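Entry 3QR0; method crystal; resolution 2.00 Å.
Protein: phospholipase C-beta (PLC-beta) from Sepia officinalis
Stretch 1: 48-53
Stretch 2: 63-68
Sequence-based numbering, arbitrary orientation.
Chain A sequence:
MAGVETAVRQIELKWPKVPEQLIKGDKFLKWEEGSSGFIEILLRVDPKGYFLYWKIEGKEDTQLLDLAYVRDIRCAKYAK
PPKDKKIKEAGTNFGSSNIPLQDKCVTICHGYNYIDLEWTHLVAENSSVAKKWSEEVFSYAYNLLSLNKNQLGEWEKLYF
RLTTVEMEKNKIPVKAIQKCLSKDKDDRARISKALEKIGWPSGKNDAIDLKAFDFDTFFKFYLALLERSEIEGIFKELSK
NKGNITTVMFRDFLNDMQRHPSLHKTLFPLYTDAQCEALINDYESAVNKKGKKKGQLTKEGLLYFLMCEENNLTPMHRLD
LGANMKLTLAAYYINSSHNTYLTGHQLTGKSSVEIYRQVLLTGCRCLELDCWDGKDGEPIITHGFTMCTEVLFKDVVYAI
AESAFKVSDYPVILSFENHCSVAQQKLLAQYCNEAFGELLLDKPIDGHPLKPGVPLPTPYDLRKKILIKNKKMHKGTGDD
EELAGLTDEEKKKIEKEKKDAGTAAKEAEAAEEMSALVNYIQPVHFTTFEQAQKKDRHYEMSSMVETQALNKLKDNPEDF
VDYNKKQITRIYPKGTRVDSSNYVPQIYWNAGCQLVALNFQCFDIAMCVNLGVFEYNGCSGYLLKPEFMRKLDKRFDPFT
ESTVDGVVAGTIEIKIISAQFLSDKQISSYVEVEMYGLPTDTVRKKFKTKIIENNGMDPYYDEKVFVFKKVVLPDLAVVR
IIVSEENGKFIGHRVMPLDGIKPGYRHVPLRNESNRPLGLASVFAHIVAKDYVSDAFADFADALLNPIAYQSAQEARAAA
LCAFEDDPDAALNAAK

Stretch 1 48-53: KGYFLY
Stretch 2 63-68: QLLDLA

An antiparallel pair of short strands shows how backbone pairing sets the terms for side-chain packing. In this phospholipase C-beta, strand 51-53 runs against strand 63-66 at 160° between N-to-C directions, with an axial closest approach of 4.6 Å. K48 (phi/psi -98/0), G49 (67/42) and Y50 (-107/-28) lead into the first strand without strand geometry, and the positive phi of G49 favours glycine. Extended values follow: F51 -137/142, L52 -94/137, Y53 -146/156. The second strand comprises Q63 (-84/148), L64 (-154/161), L65 (-125/123) and D66 (-77/115), before the chain bends at L67 (-65/-14) and A68 (-58/-25).

The register places F51 beside D66, L52 beside L65 and Y53 beside L64, with CA-CA distances of 4.9, 5.1 and 4.1 Å. L52 and L65 form the hydrogen-bonded pair: L52 N donates to L65 O at 3.0 Å, and L65 N to L52 O at 2.8 Å. A third backbone hydrogen bond, L67 N to Y50 O at 3.0 Å, lies just before the first strand. At the flanking non-hydrogen-bonded pairs, CA-H groups approach carbonyls instead, F51 CA lying 3.4 Å from L65 O and L64 CA 3.1 Å from L52 O.

Alternation puts F51, Y53, L64 and D66 on one face, L52 and L65 on the other. F51 (chi1 m, chi2 -80°) reaches diagonally to L64 (p, t), CD1 to CD1 at 3.7 Å; Y53 (p, chi2 100°) meets L64 CB to CB at 4.1 Å, but its ring leads away. On the other face, L52 (m, t) and L65 (m, t) are 4.3 Å apart, CB to CB. L67 (m, t) points toward the first stretch, its CD2 3.8 Å from L52 CG and its CD1 3.5 Å from G49 O. D66 OD1 (chi1 t, chi2 -27°) accepts a hydrogen bond from A68 N at 2.9 Å; a water donates to this OD1 (3.3 Å) and to Y50 O (2.9 Å), bridging the stretches.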

ATOM      1  N   LYS A  48     -19.617 -10.126   6.476  1.00 27.43           N
ATOM      2  CA  LYS A  48     -18.642  -9.054   6.739  1.00 27.19           C
ATOM      3  C   LYS A  48     -17.849  -8.616   5.507  1.00 26.51           C
ATOM      4  O   LYS A  48     -17.000  -7.737   5.614  1.00 26.19           O
ATOM      5  CB  LYS A  48     -17.660  -9.480   7.838  1.00 27.19           C
ATOM      6  CG  LYS A  48     -18.320  -9.778   9.181  1.00 28.83           C
ATOM      7  CD  LYS A  48     -19.002  -8.551   9.754  1.00 29.35           C
ATOM      8  CE  LYS A  48     -19.228  -8.680  11.256  1.00 30.94           C
ATOM      9  NZ  LYS A  48     -19.675  -7.399  11.861  1.00 30.54           N
ATOM     10  N   GLY A  49     -18.117  -9.222   4.350  1.00 26.29           N
ATOM     11  CA  GLY A  49     -17.416  -8.876   3.115  1.00 25.79           C
ATOM     12  C   GLY A  49     -15.936  -9.246   3.106  1.00 25.35           C
ATOM     13  O   GLY A  49     -15.103  -8.470   2.638  1.00 24.99           O
ATOM     14  N   TYR A  50     -15.607 -10.433   3.615  1.00 25.13           N
ATOM     15  CA  TYR A  50     -14.214 -10.899   3.671  1.00 24.39           C
ATOM     16  C   TYR A  50     -13.880 -11.995   2.670  1.00 24.19           C
ATOM     17  O   TYR A  50     -12.721 -12.125   2.270  1.00 23.59           O
ATOM     18  CB  TYR A  50     -13.869 -11.409   5.071  1.00 24.83           C
ATOM     19  CG  TYR A  50     -13.911 -10.351   6.149  1.00 25.74           C
ATOM     20  CD1 TYR A  50     -13.473  -9.046   5.899  1.00 27.42           C
ATOM     21  CD2 TYR A  50     -14.361 -10.655   7.426  1.00 26.78           C
ATOM     22  CE1 TYR A  50     -13.501  -8.078   6.885  1.00 27.98           C
ATOM     23  CE2 TYR A  50     -14.384  -9.686   8.425  1.00 28.34           C
ATOM     24  CZ  TYR A  50     -13.950  -8.401   8.143  1.00 28.39           C
ATOM     25  OH  TYR A  50     -13.966  -7.425   9.111  1.00 30.74           O
ATOM     26  N   PHE A  51     -14.881 -12.789   2.290  1.00 23.99           N
ATOM     27  CA  PHE A  51     -14.685 -13.935   1.408  1.00 24.13           C
ATOM     28  C   PHE A  51     -15.766 -14.022   0.353  1.00 24.22           C
ATOM     29  O   PHE A  51     -16.928 -13.722   0.628  1.00 24.12           O
ATOM     30  CB  PHE A  51     -14.733 -15.241   2.209  1.00 24.86           C
ATOM     31  CG  PHE A  51     -13.687 -15.347   3.275  1.00 24.97           C
ATOM     32  CD1 PHE A  51     -12.389 -15.707   2.955  1.00 25.76           C
ATOM     33  CD2 PHE A  51     -14.007 -15.110   4.607  1.00 26.27           C
ATOM     34  CE1 PHE A  51     -11.410 -15.809   3.944  1.00 26.23           C
ATOM     35  CE2 PHE A  51     -13.037 -15.206   5.602  1.00 26.78           C
ATOM     36  CZ  PHE A  51     -11.740 -15.561   5.271  1.00 26.85           C
ATOM     37  N   LEU A  52     -15.366 -14.422  -0.851  1.00 23.96           N
ATOM     38  CA  LEU A  52     -16.268 -15.028  -1.817  1.00 24.44           C
ATOM     39  C   LEU A  52     -16.143 -16.529  -1.617  1.00 24.70           C
ATOM     40  O   LEU A  52     -15.031 -17.034  -1.458  1.00 24.25           O
ATOM     41  CB  LEU A  52     -15.847 -14.699  -3.250  1.00 24.61           C
ATOM     42  CG  LEU A  52     -16.040 -13.268  -3.737  1.00 25.58           C
ATOM     43  CD1 LEU A  52     -15.447 -13.109  -5.130  1.00 25.52           C
ATOM     44  CD2 LEU A  52     -17.507 -12.936  -3.741  1.00 26.99           C
ATOM     45  N   TYR A  53     -17.260 -17.246  -1.615  1.00 24.69           N
ATOM     46  CA  TYR A  53     -17.194 -18.698  -1.465  1.00 25.05           C
ATOM     47  C   TYR A  53     -18.283 -19.406  -2.254  1.00 25.62           C
ATOM     48  O   TYR A  53     -19.321 -18.819  -2.579  1.00 25.43           O
ATOM     49  CB  TYR A  53     -17.213 -19.107   0.016  1.00 25.30           C
ATOM     50  CG  TYR A  53     -18.510 -18.863   0.763  1.00 25.67           C
ATOM     51  CD1 TYR A  53     -19.416 -19.896   0.980  1.00 27.11           C
ATOM     52  CD2 TYR A  53     -18.818 -17.604   1.276  1.00 26.49           C
ATOM     53  CE1 TYR A  53     -20.603 -19.682   1.683  1.00 27.79           C
ATOM     54  CE2 TYR A  53     -20.003 -17.377   1.979  1.00 26.83           C
ATOM     55  CZ  TYR A  53     -20.888 -18.424   2.179  1.00 27.33           C
ATOM     56  OH  TYR A  53     -22.063 -18.210   2.866  1.00 27.98           O
ATOM     57  N   GLN A  63     -14.866 -23.981  -1.737  1.00 29.14           N
ATOM     58  CA  GLN A  63     -13.930 -23.151  -2.476  1.00 28.49           C
ATOM     59  C   GLN A  63     -14.121 -21.714  -2.030  1.00 27.94           C
ATOM     60  O   GLN A  63     -15.227 -21.319  -1.666  1.00 27.84           O
ATOM     61  CB  GLN A  63     -14.176 -23.274  -3.977  1.00 28.58           C
ATOM     62  CG  GLN A  63     -14.092 -24.698  -4.495  1.00 29.67           C
ATOM     63  CD  GLN A  63     -12.740 -25.320  -4.241  1.00 29.64           C
ATOM     64  OE1 GLN A  63     -12.585 -26.167  -3.361  1.00 30.29           O
ATOM     65  NE2 GLN A  63     -11.748 -24.884  -4.993  1.00 28.39           N
ATOM     66  N   LEU A  64     -13.046 -20.937  -2.039  1.00 27.48           N
ATOM     67  CA  LEU A  64     -13.143 -19.540  -1.633  1.00 27.40           C
ATOM     68  C   LEU A  64     -12.079 -18.661  -2.261  1.00 26.83           C
ATOM     69  O   LEU A  64     -11.061 -19.148  -2.759  1.00 26.69           O
ATOM     70  CB  LEU A  64     -13.093 -19.407  -0.101  1.00 27.42           C
ATOM     71  CG  LEU A  64     -11.751 -19.631   0.608  1.00 28.04           C
ATOM     72  CD1 LEU A  64     -11.857 -19.225   2.065  1.00 29.04           C
ATOM     73  CD2 LEU A  64     -11.301 -21.078   0.495  1.00 29.22           C
ATOM     74  N   LEU A  65     -12.359 -17.362  -2.248  1.00 26.24           N
ATOM     75  CA  LEU A  65     -11.379 -16.328  -2.529  1.00 25.88           C
ATOM     76  C   LEU A  65     -11.354 -15.361  -1.348  1.00 25.27           C
ATOM     77  O   LEU A  65     -12.390 -14.802  -0.966  1.00 25.12           O
ATOM     78  CB  LEU A  65     -11.724 -15.570  -3.807  1.00 25.91           C
ATOM     79  CG  LEU A  65     -11.516 -16.295  -5.136  1.00 27.13           C
ATOM     80  CD1 LEU A  65     -11.978 -15.401  -6.284  1.00 27.36           C
ATOM     81  CD2 LEU A  65     -10.058 -16.717  -5.328  1.00 26.73           C
ATOM     82  N   ASP A  66     -10.174 -15.194  -0.762  1.00 24.77           N
ATOM     83  CA  ASP A  66      -9.956 -14.227   0.306  1.00 24.47           C
ATOM     84  C   ASP A  66      -9.871 -12.861  -0.358  1.00 24.07           C
ATOM     85  O   ASP A  66      -8.945 -12.599  -1.131  1.00 23.14           O
ATOM     86  CB  ASP A  66      -8.655 -14.564   1.042  1.00 24.77           C
ATOM     87  CG  ASP A  66      -8.416 -13.701   2.272  1.00 24.84           C
ATOM     88  OD1 ASP A  66      -8.899 -12.557   2.324  1.00 23.98           O
ATOM     89  OD2 ASP A  66      -7.715 -14.175   3.192  1.00 26.93           O
ATOM     90  N   LEU A  67     -10.836 -11.994  -0.054  1.00 23.74           N
ATOM     91  CA  LEU A  67     -10.923 -10.689  -0.709  1.00 23.76           C
ATOM     92  C   LEU A  67      -9.732  -9.776  -0.384  1.00 23.36           C
ATOM     93  O   LEU A  67      -9.521  -8.773  -1.068  1.00 23.26           O
ATOM     94  CB  LEU A  67     -12.239  -9.993  -0.360  1.00 24.04           C
ATOM     95  CG  LEU A  67     -13.511 -10.669  -0.879  1.00 25.03           C
ATOM     96  CD1 LEU A  67     -14.729  -9.830  -0.544  1.00 26.04           C
ATOM     97  CD2 LEU A  67     -13.440 -10.919  -2.384  1.00 25.91           C
ATOM     98  N   ALA A  68      -8.949 -10.144   0.631  1.00 23.13           N
ATOM     99  CA  ALA A  68      -7.689  -9.465   0.939  1.00 22.91           C
ATOM    100  C   ALA A  68      -6.701  -9.472  -0.238  1.00 22.49           C
ATOM    101  O   ALA A  68      -5.833  -8.611  -0.311  1.00 22.41           O
ATOM    102  CB  ALA A  68      -7.038 -10.086   2.166  1.00 22.87           C
TER
HETATM  103  O   HOH W   1     -10.886 -10.097   3.134  1.00 32.15           O